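Probable ss-1,3-N-acetylglucosaminyltransferase (Staphylococcus aureus, PDB 6H4F) belongs to the GT-A-type family 2 glycosyltransferases and also carries a TarS-type linker domain. Local coordinates at residues D199-I204 against I248-K253; P149-E154 against D165-Y170. One frame throughout, in Å; residues are numbered along the deposited sequence.

Interaction 1 (D199-I204 against I248-K253); sequences DQLFTI and INEIYK. With FQ8 ([(2~{R},3~{S},4~{S})-2,3,4,5-tetrakis(oxidanyl)pentyl] [(2~{R},3~{R},4~{S})-2,3,4-tris(oxidanyl)-5-[oxidanyl-[(2~{R},3~{S},4~{S})-2,3,4-tris(oxidanyl)-5-phosphonooxy-pentoxy]phosphoryl]oxy-pentyl] hydrogen phosphate), chain M.
Q200 NE2 and D199 OD1 both grip one hydroxyl of FQ8: NE2 donates to OAK over 3.1 Å with an N-H···O angle of 158°, and OAK in turn donates to OD1 at 3.0 Å. The neighbouring hydroxyl OAF lies 2.5 Å from D199 OD2, a distance short enough to be treated with caution; the two carboxylate oxygens each meet one of two adjacent hydroxyls. Q200 CG lies beside the backbone N and the chain runs on extended (chi2 -179°), carrying the amide to the ligand while OE1 accepts a hydrogen bond from the hydroxyl of Y274. The root of this side chain serves the helix pair: its CB rests 4.0 Å from I251 CD1. I251 is the middle of the apolar contact. Its long branch meets Q200 with CD1 and L201 with CG1, 4.0 Å from L201 CD1; its short branch CG2 meets I204 CG1 at 4.1 Å, the two isoleucines crossing at about a right angle. L201 spreads both methyls against E250, CD1 and CD2 of L201 each 3.8 Å from E250 CB; the glutamate, bent at chi2, turns its carboxylate away toward K253 in a long salt bridge. The segment axes run almost parallel, 7° apart at 9.4 Å, joining a helix of the TarS linker family to the helix that presents D199 and Q200 to the FQ8 site.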
loop_
_atom_site.group_PDB
_atom_site.type_symbol
_atom_site.label_atom_id
_atom_site.label_comp_id
_atom_site.label_asym_id
_atom_site.label_seq_id
_atom_site.Cartn_x
_atom_site.Cartn_y
_atom_site.Cartn_z
ATOM N N ASP A 199 -5.875 -16.902 -29.871
ATOM C CA ASP A 199 -5.682 -18.326 -29.722
ATOM C C ASP A 199 -6.331 -18.789 -28.410
ATOM O O ASP A 199 -6.999 -19.814 -28.394
ATOM C CB ASP A 199 -4.200 -18.692 -29.829
ATOM C CG ASP A 199 -3.314 -18.046 -28.776
ATOM O OD1 ASP A 199 -3.656 -16.923 -28.303
ATOM O OD2 ASP A 199 -2.287 -18.677 -28.428
ATOM N N GLN A 200 -6.156 -18.027 -27.324
ATOM C CA GLN A 200 -6.819 -18.343 -26.057
ATOM C C GLN A 200 -8.338 -18.401 -26.267
ATOM O O GLN A 200 -9.010 -19.314 -25.773
ATOM C CB GLN A 200 -6.529 -17.316 -24.968
ATOM C CG GLN A 200 -5.093 -17.297 -24.473
ATOM C CD GLN A 200 -4.934 -16.270 -23.374
ATOM O OE1 GLN A 200 -5.662 -16.264 -22.378
ATOM N NE2 GLN A 200 -4.008 -15.339 -23.577
ATOM N N LEU A 201 -8.877 -17.426 -27.002
ATOM C CA LEU A 201 -10.312 -17.339 -27.174
ATOM C C LEU A 201 -10.804 -18.578 -27.922
ATOM O O LEU A 201 -11.857 -19.143 -27.590
ATOM C CB LEU A 201 -10.687 -16.055 -27.913
ATOM C CG LEU A 201 -12.147 -15.950 -28.339
ATOM C CD1 LEU A 201 -13.089 -16.060 -27.143
ATOM C CD2 LEU A 201 -12.399 -14.649 -29.086
ATOM N N PHE A 202 -10.045 -19.005 -28.939
ATOM C CA PHE A 202 -10.407 -20.185 -29.703
ATOM C C PHE A 202 -10.476 -21.408 -28.789
ATOM O O PHE A 202 -11.432 -22.162 -28.830
ATOM C CB PHE A 202 -9.416 -20.422 -30.840
ATOM C CG PHE A 202 -9.801 -21.547 -31.765
ATOM C CD1 PHE A 202 -9.466 -22.855 -31.478
ATOM C CD2 PHE A 202 -10.531 -21.288 -32.915
ATOM C CE1 PHE A 202 -9.833 -23.887 -32.334
ATOM C CE2 PHE A 202 -10.885 -22.319 -33.772
ATOM C CZ PHE A 202 -10.528 -23.618 -33.489
ATOM N N THR A 203 -9.433 -21.612 -27.982
ATOM C CA THR A 203 -9.344 -22.779 -27.112
ATOM C C THR A 203 -10.466 -22.731 -26.061
ATOM O O THR A 203 -11.063 -23.761 -25.737
ATOM C CB THR A 203 -7.959 -22.874 -26.474
ATOM O OG1 THR A 203 -6.998 -22.939 -27.535
ATOM C CG2 THR A 203 -7.823 -24.080 -25.583
ATOM N N ILE A 204 -10.745 -21.530 -25.536
ATOM C CA ILE A 204 -11.780 -21.368 -24.549
ATOM C C ILE A 204 -13.134 -21.715 -25.187
ATOM O O ILE A 204 -13.917 -22.424 -24.587
ATOM C CB ILE A 204 -11.768 -19.937 -23.957
ATOM C CG1 ILE A 204 -10.564 -19.694 -23.051
ATOM C CG2 ILE A 204 -13.074 -19.625 -23.258
ATOM C CD1 ILE A 204 -10.685 -20.276 -21.689
ATOM N N ILE A 248 -10.490 -10.389 -24.271
ATOM C CA ILE A 248 -10.660 -10.913 -22.919
ATOM C C ILE A 248 -12.159 -10.945 -22.591
ATOM O O ILE A 248 -12.645 -11.911 -22.034
ATOM C CB ILE A 248 -9.862 -10.117 -21.876
ATOM C CG1 ILE A 248 -8.351 -10.162 -22.159
ATOM C CG2 ILE A 248 -10.181 -10.578 -20.467
ATOM C CD1 ILE A 248 -7.781 -11.512 -22.340
ATOM N N ASN A 249 -12.878 -9.896 -22.968
ATOM C CA ASN A 249 -14.305 -9.811 -22.772
ATOM C C ASN A 249 -14.990 -11.014 -23.438
ATOM O O ASN A 249 -15.896 -11.605 -22.849
ATOM C CB ASN A 249 -14.856 -8.471 -23.262
ATOM C CG ASN A 249 -16.345 -8.336 -23.067
ATOM O OD1 ASN A 249 -17.088 -8.188 -24.039
ATOM N ND2 ASN A 249 -16.789 -8.427 -21.825
ATOM N N GLU A 250 -14.550 -11.394 -24.644
ATOM C CA GLU A 250 -15.146 -12.528 -25.366
ATOM C C GLU A 250 -14.879 -13.840 -24.623
ATOM O O GLU A 250 -15.699 -14.742 -24.664
ATOM C CB GLU A 250 -14.609 -12.641 -26.792
ATOM C CG GLU A 250 -15.097 -11.542 -27.732
ATOM C CD GLU A 250 -16.607 -11.430 -27.880
ATOM O OE1 GLU A 250 -17.270 -12.478 -28.072
ATOM O OE2 GLU A 250 -17.119 -10.291 -27.794
ATOM N N ILE A 251 -13.729 -13.953 -23.957
ATOM C CA ILE A 251 -13.405 -15.147 -23.181
ATOM C C ILE A 251 -14.425 -15.319 -22.052
ATOM O O ILE A 251 -14.995 -16.397 -21.877
ATOM C CB ILE A 251 -11.954 -15.090 -22.675
ATOM C CG1 ILE A 251 -10.982 -15.330 -23.837
ATOM C CG2 ILE A 251 -11.729 -16.068 -21.534
ATOM C CD1 ILE A 251 -9.518 -15.098 -23.491
ATOM N N TYR A 252 -14.672 -14.252 -21.286
ATOM C CA TYR A 252 -15.630 -14.325 -20.195
ATOM C C TYR A 252 -17.034 -14.626 -20.729
ATOM O O TYR A 252 -17.761 -15.418 -20.130
ATOM C CB TYR A 252 -15.595 -13.055 -19.346
ATOM C CG TYR A 252 -14.384 -12.934 -18.444
ATOM C CD1 TYR A 252 -14.192 -13.769 -17.368
ATOM C CD2 TYR A 252 -13.439 -11.949 -18.662
ATOM C CE1 TYR A 252 -13.099 -13.634 -16.528
ATOM C CE2 TYR A 252 -12.344 -11.790 -17.827
ATOM C CZ TYR A 252 -12.175 -12.628 -16.753
ATOM O OH TYR A 252 -11.098 -12.446 -15.930
ATOM N N LYS A 253 -17.409 -14.017 -21.854
ATOM C CA LYS A 253 -18.731 -14.276 -22.455
ATOM C C LYS A 253 -18.865 -15.758 -22.825
ATOM O O LYS A 253 -19.895 -16.348 -22.598
ATOM C CB LYS A 253 -18.992 -13.380 -23.675
ATOM C CG LYS A 253 -19.567 -12.016 -23.317
ATOM C CD LYS A 253 -19.440 -10.965 -24.409
ATOM C CE LYS A 253 -20.114 -11.344 -25.715
ATOM N NZ LYS A 253 -20.580 -10.168 -26.501
HETATM O OAN FQ8 M . -3.672 -22.248 -7.780
HETATM P PBL FQ8 M . -3.298 -21.163 -8.904
HETATM O OAO FQ8 M . -3.426 -19.749 -8.162
HETATM O OAA FQ8 M . -4.198 -21.256 -10.068
HETATM O OAX FQ8 M . -1.745 -21.365 -9.231
HETATM C CAS FQ8 M . -1.237 -21.295 -10.562
HETATM C CBE FQ8 M . 0.139 -21.967 -10.597
HETATM O OAG FQ8 M . 0.995 -21.374 -9.622
HETATM C CBJ FQ8 M . 0.764 -21.840 -11.991
HETATM O OAL FQ8 M . 0.447 -20.584 -12.592
HETATM C CBF FQ8 M . 0.213 -22.961 -12.857
HETATM O OAH FQ8 M . 0.702 -24.198 -12.346
HETATM C CAU FQ8 M . 0.654 -22.767 -14.313
HETATM O OAZ FQ8 M . 2.064 -22.551 -14.380
HETATM P PBN FQ8 M . 2.918 -23.159 -15.606
HETATM O OAQ FQ8 M . 2.382 -24.657 -15.790
HETATM O OAC FQ8 M . 4.369 -23.130 -15.327
HETATM O OBB FQ8 M . 2.495 -22.360 -16.926
HETATM C CAW FQ8 M . 2.696 -20.948 -17.004
HETATM C CBH FQ8 M . 1.868 -20.339 -18.140
HETATM O OAJ FQ8 M . 0.657 -21.074 -18.315
HETATM C CBK FQ8 M . 2.679 -20.353 -19.439
HETATM O OAM FQ8 M . 4.028 -19.979 -19.157
HETATM C CBG FQ8 M . 2.082 -19.362 -20.441
HETATM O OAI FQ8 M . 2.033 -18.063 -19.857
HETATM C CAV FQ8 M . 0.669 -19.800 -20.818
HETATM O OBA FQ8 M . 0.421 -19.503 -22.191
HETATM P PBM FQ8 M . -0.587 -20.433 -23.029
HETATM O OAP FQ8 M . -1.917 -20.521 -22.129
HETATM O OAB FQ8 M . -0.000 -21.766 -23.290
HETATM O OAY FQ8 M . -0.989 -19.635 -24.360
HETATM C CAT FQ8 M . -0.960 -18.207 -24.401
HETATM C CBD FQ8 M . -0.210 -17.740 -25.653
HETATM O OAF FQ8 M . -0.467 -18.631 -26.743
HETATM C CBI FQ8 M . -0.666 -16.325 -26.033
HETATM O OAK FQ8 M . -2.071 -16.191 -25.814
HETATM C CBC FQ8 M . 0.085 -15.281 -25.200
HETATM O OAE FQ8 M . 0.510 -15.851 -23.959
HETATM C CAR FQ8 M . 1.305 -14.794 -25.985
HETATM O OAD FQ8 M . 1.576 -13.431 -25.649
#

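Interaction 2 (P149-E154 against D165-Y170); sequences PKAIFE and DNSIFY. With FQ8 ([(2~{R},3~{S},4~{S})-2,3,4,5-tetrakis(oxidanyl)pentyl] [(2~{R},3~{R},4~{S})-2,3,4-tris(oxidanyl)-5-[oxidanyl-[(2~{R},3~{S},4~{S})-2,3,4-tris(oxidanyl)-5-phosphonooxy-pentoxy]phosphoryl]oxy-pentyl] hydrogen phosphate), chain M.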
loop_
_atom_site.group_PDB
_atom_site.type_symbol
_atom_site.label_atom_id
_atom_site.label_comp_id
_atom_site.label_asym_id
_atom_site.label_seq_id
_atom_site.Cartn_x
_atom_site.Cartn_y
_atom_site.Cartn_z
ATOM N N PRO A 149 3.731 -24.375 -20.755
ATOM C CA PRO A 149 3.045 -24.882 -19.570
ATOM C C PRO A 149 3.722 -26.142 -19.017
ATOM O O PRO A 149 4.260 -26.939 -19.789
ATOM C CB PRO A 149 1.642 -25.262 -20.078
ATOM C CG PRO A 149 1.469 -24.498 -21.363
ATOM C CD PRO A 149 2.859 -24.314 -21.933
ATOM N N LYS A 150 3.659 -26.311 -17.698
ATOM C CA LYS A 150 4.270 -27.441 -16.986
ATOM C C LYS A 150 3.247 -28.139 -16.079
ATOM O O LYS A 150 3.168 -29.377 -16.096
ATOM C CB LYS A 150 5.487 -26.966 -16.184
ATOM C CG LYS A 150 6.692 -26.532 -17.016
ATOM C CD LYS A 150 7.761 -25.826 -16.175
ATOM C CE LYS A 150 8.975 -25.406 -16.970
ATOM N N ALA A 151 2.470 -27.377 -15.297
ATOM C CA ALA A 151 1.600 -27.978 -14.269
ATOM C C ALA A 151 0.601 -28.948 -14.903
ATOM O O ALA A 151 0.304 -29.966 -14.327
ATOM C CB ALA A 151 0.882 -26.914 -13.458
ATOM N N ILE A 152 0.095 -28.622 -16.097
ATOM C CA ILE A 152 -0.888 -29.482 -16.777
ATOM C C ILE A 152 -0.338 -30.916 -16.977
ATOM O O ILE A 152 -1.124 -31.859 -17.046
ATOM C CB ILE A 152 -1.352 -28.865 -18.108
ATOM C CG1 ILE A 152 -2.388 -29.752 -18.795
ATOM C CG2 ILE A 152 -0.166 -28.566 -19.038
ATOM C CD1 ILE A 152 -3.166 -29.042 -19.855
ATOM N N PHE A 153 0.990 -31.077 -17.066
ATOM C CA PHE A 153 1.596 -32.385 -17.390
ATOM C C PHE A 153 2.136 -33.121 -16.151
ATOM O O PHE A 153 2.655 -34.220 -16.298
ATOM C CB PHE A 153 2.718 -32.200 -18.410
ATOM C CG PHE A 153 2.258 -31.465 -19.639
ATOM C CD1 PHE A 153 1.210 -31.949 -20.408
ATOM C CD2 PHE A 153 2.850 -30.261 -20.002
ATOM C CE1 PHE A 153 0.769 -31.254 -21.521
ATOM C CE2 PHE A 153 2.413 -29.565 -21.120
ATOM C CZ PHE A 153 1.375 -30.063 -21.878
ATOM N N GLU A 154 1.958 -32.554 -14.948
ATOM C CA GLU A 154 2.623 -33.068 -13.744
ATOM C C GLU A 154 1.912 -34.301 -13.168
ATOM O O GLU A 154 2.461 -34.938 -12.281
ATOM C CB GLU A 154 2.771 -31.968 -12.689
ATOM C CG GLU A 154 4.078 -31.183 -12.822
ATOM C CD GLU A 154 4.127 -29.840 -12.112
ATOM O OE1 GLU A 154 4.920 -28.965 -12.550
ATOM O OE2 GLU A 154 3.369 -29.668 -11.117
ATOM N N ASP A 165 -8.753 -28.842 -12.206
ATOM C CA ASP A 165 -7.828 -29.740 -11.525
ATOM C C ASP A 165 -6.588 -30.051 -12.382
ATOM O O ASP A 165 -5.554 -30.398 -11.825
ATOM C CB ASP A 165 -8.495 -31.069 -11.132
ATOM C CG ASP A 165 -7.779 -31.801 -9.998
ATOM O OD1 ASP A 165 -7.300 -31.104 -9.067
ATOM O OD2 ASP A 165 -7.691 -33.063 -10.051
ATOM N N ASN A 166 -6.683 -29.934 -13.710
ATOM C CA ASN A 166 -5.554 -30.260 -14.591
ATOM C C ASN A 166 -4.966 -28.998 -15.240
ATOM O O ASN A 166 -4.247 -29.106 -16.215
ATOM C CB ASN A 166 -5.966 -31.306 -15.626
ATOM C CG ASN A 166 -6.316 -32.629 -14.989
ATOM O OD1 ASN A 166 -7.470 -33.044 -15.028
ATOM N ND2 ASN A 166 -5.333 -33.274 -14.368
ATOM N N SER A 167 -5.272 -27.811 -14.690
ATOM C CA SER A 167 -4.585 -26.561 -15.040
ATOM C C SER A 167 -4.743 -26.197 -16.521
ATOM O O SER A 167 -3.834 -25.583 -17.088
ATOM C CB SER A 167 -3.111 -26.624 -14.693
ATOM O OG SER A 167 -2.938 -26.969 -13.337
ATOM N N ILE A 168 -5.902 -26.483 -17.117
ATOM C CA ILE A 168 -6.046 -26.309 -18.554
ATOM C C ILE A 168 -6.094 -24.823 -18.924
ATOM O O ILE A 168 -5.630 -24.462 -20.004
ATOM C CB ILE A 168 -7.244 -27.102 -19.106
ATOM C CG1 ILE A 168 -7.103 -28.593 -18.777
ATOM C CG2 ILE A 168 -7.385 -26.875 -20.611
ATOM C CD1 ILE A 168 -8.202 -29.454 -19.346
ATOM N N PHE A 169 -6.599 -23.959 -18.032
ATOM C CA PHE A 169 -6.642 -22.513 -18.307
ATOM C C PHE A 169 -5.226 -21.910 -18.285
ATOM O O PHE A 169 -5.045 -20.767 -18.684
ATOM C CB PHE A 169 -7.599 -21.791 -17.351
ATOM C CG PHE A 169 -9.055 -21.797 -17.756
ATOM C CD1 PHE A 169 -9.501 -22.529 -18.838
ATOM C CD2 PHE A 169 -10.003 -21.122 -16.999
ATOM C CE1 PHE A 169 -10.838 -22.518 -19.209
ATOM C CE2 PHE A 169 -11.334 -21.104 -17.370
ATOM C CZ PHE A 169 -11.749 -21.786 -18.484
ATOM N N TYR A 170 -4.219 -22.693 -17.879
ATOM C CA TYR A 170 -2.840 -22.267 -17.973
ATOM C C TYR A 170 -2.146 -22.844 -19.228
ATOM O O TYR A 170 -0.931 -22.673 -19.401
ATOM C CB TYR A 170 -2.083 -22.647 -16.710
ATOM C CG TYR A 170 -2.530 -21.878 -15.490
ATOM C CD1 TYR A 170 -2.138 -20.580 -15.313
ATOM C CD2 TYR A 170 -3.321 -22.452 -14.504
ATOM C CE1 TYR A 170 -2.511 -19.845 -14.198
ATOM C CE2 TYR A 170 -3.721 -21.743 -13.387
ATOM C CZ TYR A 170 -3.311 -20.430 -13.228
ATOM O OH TYR A 170 -3.672 -19.701 -12.126
HETATM O OAN FQ8 M . -3.672 -22.248 -7.780
HETATM P PBL FQ8 M . -3.298 -21.163 -8.904
HETATM O OAO FQ8 M . -3.426 -19.749 -8.162
HETATM O OAA FQ8 M . -4.198 -21.256 -10.068
HETATM O OAX FQ8 M . -1.745 -21.365 -9.231
HETATM C CAS FQ8 M . -1.237 -21.295 -10.562
HETATM C CBE FQ8 M . 0.139 -21.967 -10.597
HETATM O OAG FQ8 M . 0.995 -21.374 -9.622
HETATM C CBJ FQ8 M . 0.764 -21.840 -11.991
HETATM O OAL FQ8 M . 0.447 -20.584 -12.592
HETATM C CBF FQ8 M . 0.213 -22.961 -12.857
HETATM O OAH FQ8 M . 0.702 -24.198 -12.346
HETATM C CAU FQ8 M . 0.654 -22.767 -14.313
HETATM O OAZ FQ8 M . 2.064 -22.551 -14.380
HETATM P PBN FQ8 M . 2.918 -23.159 -15.606
HETATM O OAQ FQ8 M . 2.382 -24.657 -15.790
HETATM O OAC FQ8 M . 4.369 -23.130 -15.327
HETATM O OBB FQ8 M . 2.495 -22.360 -16.926
HETATM C CAW FQ8 M . 2.696 -20.948 -17.004
HETATM C CBH FQ8 M . 1.868 -20.339 -18.140
HETATM O OAJ FQ8 M . 0.657 -21.074 -18.315
HETATM C CBK FQ8 M . 2.679 -20.353 -19.439
HETATM O OAM FQ8 M . 4.028 -19.979 -19.157
HETATM C CBG FQ8 M . 2.082 -19.362 -20.441
HETATM O OAI FQ8 M . 2.033 -18.063 -19.857
HETATM C CAV FQ8 M . 0.669 -19.800 -20.818
HETATM O OBA FQ8 M . 0.421 -19.503 -22.191
HETATM P PBM FQ8 M . -0.587 -20.433 -23.029
HETATM O OAP FQ8 M . -1.917 -20.521 -22.129
HETATM O OAB FQ8 M . -0.000 -21.766 -23.290
HETATM O OAY FQ8 M . -0.989 -19.635 -24.360
HETATM C CAT FQ8 M . -0.960 -18.207 -24.401
HETATM C CBD FQ8 M . -0.210 -17.740 -25.653
HETATM O OAF FQ8 M . -0.467 -18.631 -26.743
HETATM C CBI FQ8 M . -0.666 -16.325 -26.033
HETATM O OAK FQ8 M . -2.071 -16.191 -25.814
HETATM C CBC FQ8 M . 0.085 -15.281 -25.200
HETATM O OAE FQ8 M . 0.510 -15.851 -23.959
HETATM C CAR FQ8 M . 1.305 -14.794 -25.985
HETATM O OAD FQ8 M . 1.576 -13.431 -25.649
HETATM O O HOH W 1 -2.732 -32.264 -14.600
#
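P149 sets CG 3.6 Å from the carbonyl O of Y170, and both residues adjoin FQ8; they belong to the long loop between strands 134-142 and 177-179 of the GT-A fold, which forms short 3-10 turns around A151-I152 and at 168-170. Phosphodiester oxygen OAQ of FQ8 accepts two nearly straight backbone bonds: K150 N reaches OAQ over 2.8 Å (165°). A151 N reaches OAQ over 2.8 Å as well (173°). Opposite these amides, the Y170 ring lies along the ligand chain, with hydroxyl OAL over one face, offset toward the rim, and Y170 OH donates to the terminal phosphate oxygen OAA over 2.6 Å. Behind this first shell the turns fit together. S167, with a left-handed backbone, brings its CB against the backbone of I152. I152 contributes most of the buried surface on its side: a chi1 of -179° turns CG1 away from the backbone N and against N166 O, 3.2 Å off, its CA-H also points at that oxygen, and CD1 reaches on to I168 CG1. I215 of strand 213-216 and I136 of strand 134-142 back this isoleucine. N166 is held through OD1 by the backbone N of D162, while a water accepts from N166 ND2 at 2.8 Å and donates to I152 O at 3.0 Å.

Both contacts are buried and both line the FQ8 site, but they hold different parts of the ligand. Interaction 1 meets hydroxyls at one end with a carboxylate and an amide side chain, whereas interaction 2 meets phosphate oxygens with main-chain N-H groups and a tyrosine hydroxyl. The chemistry between the segments differs too: 199-204 and 248-253 are regular helices joined by aliphatic branches, while 149-154 and 165-170 are loop segments with short 3-10 turns, fitted by carbon-to-carbonyl contacts and a water. Their centres lie 18 Å apart, yet they touch where I204 CD1 packs against F169 CE1 at 3.3 Å. R277 of helix 264-281 borders both, touching Q200 and bonding F169 O and FQ8.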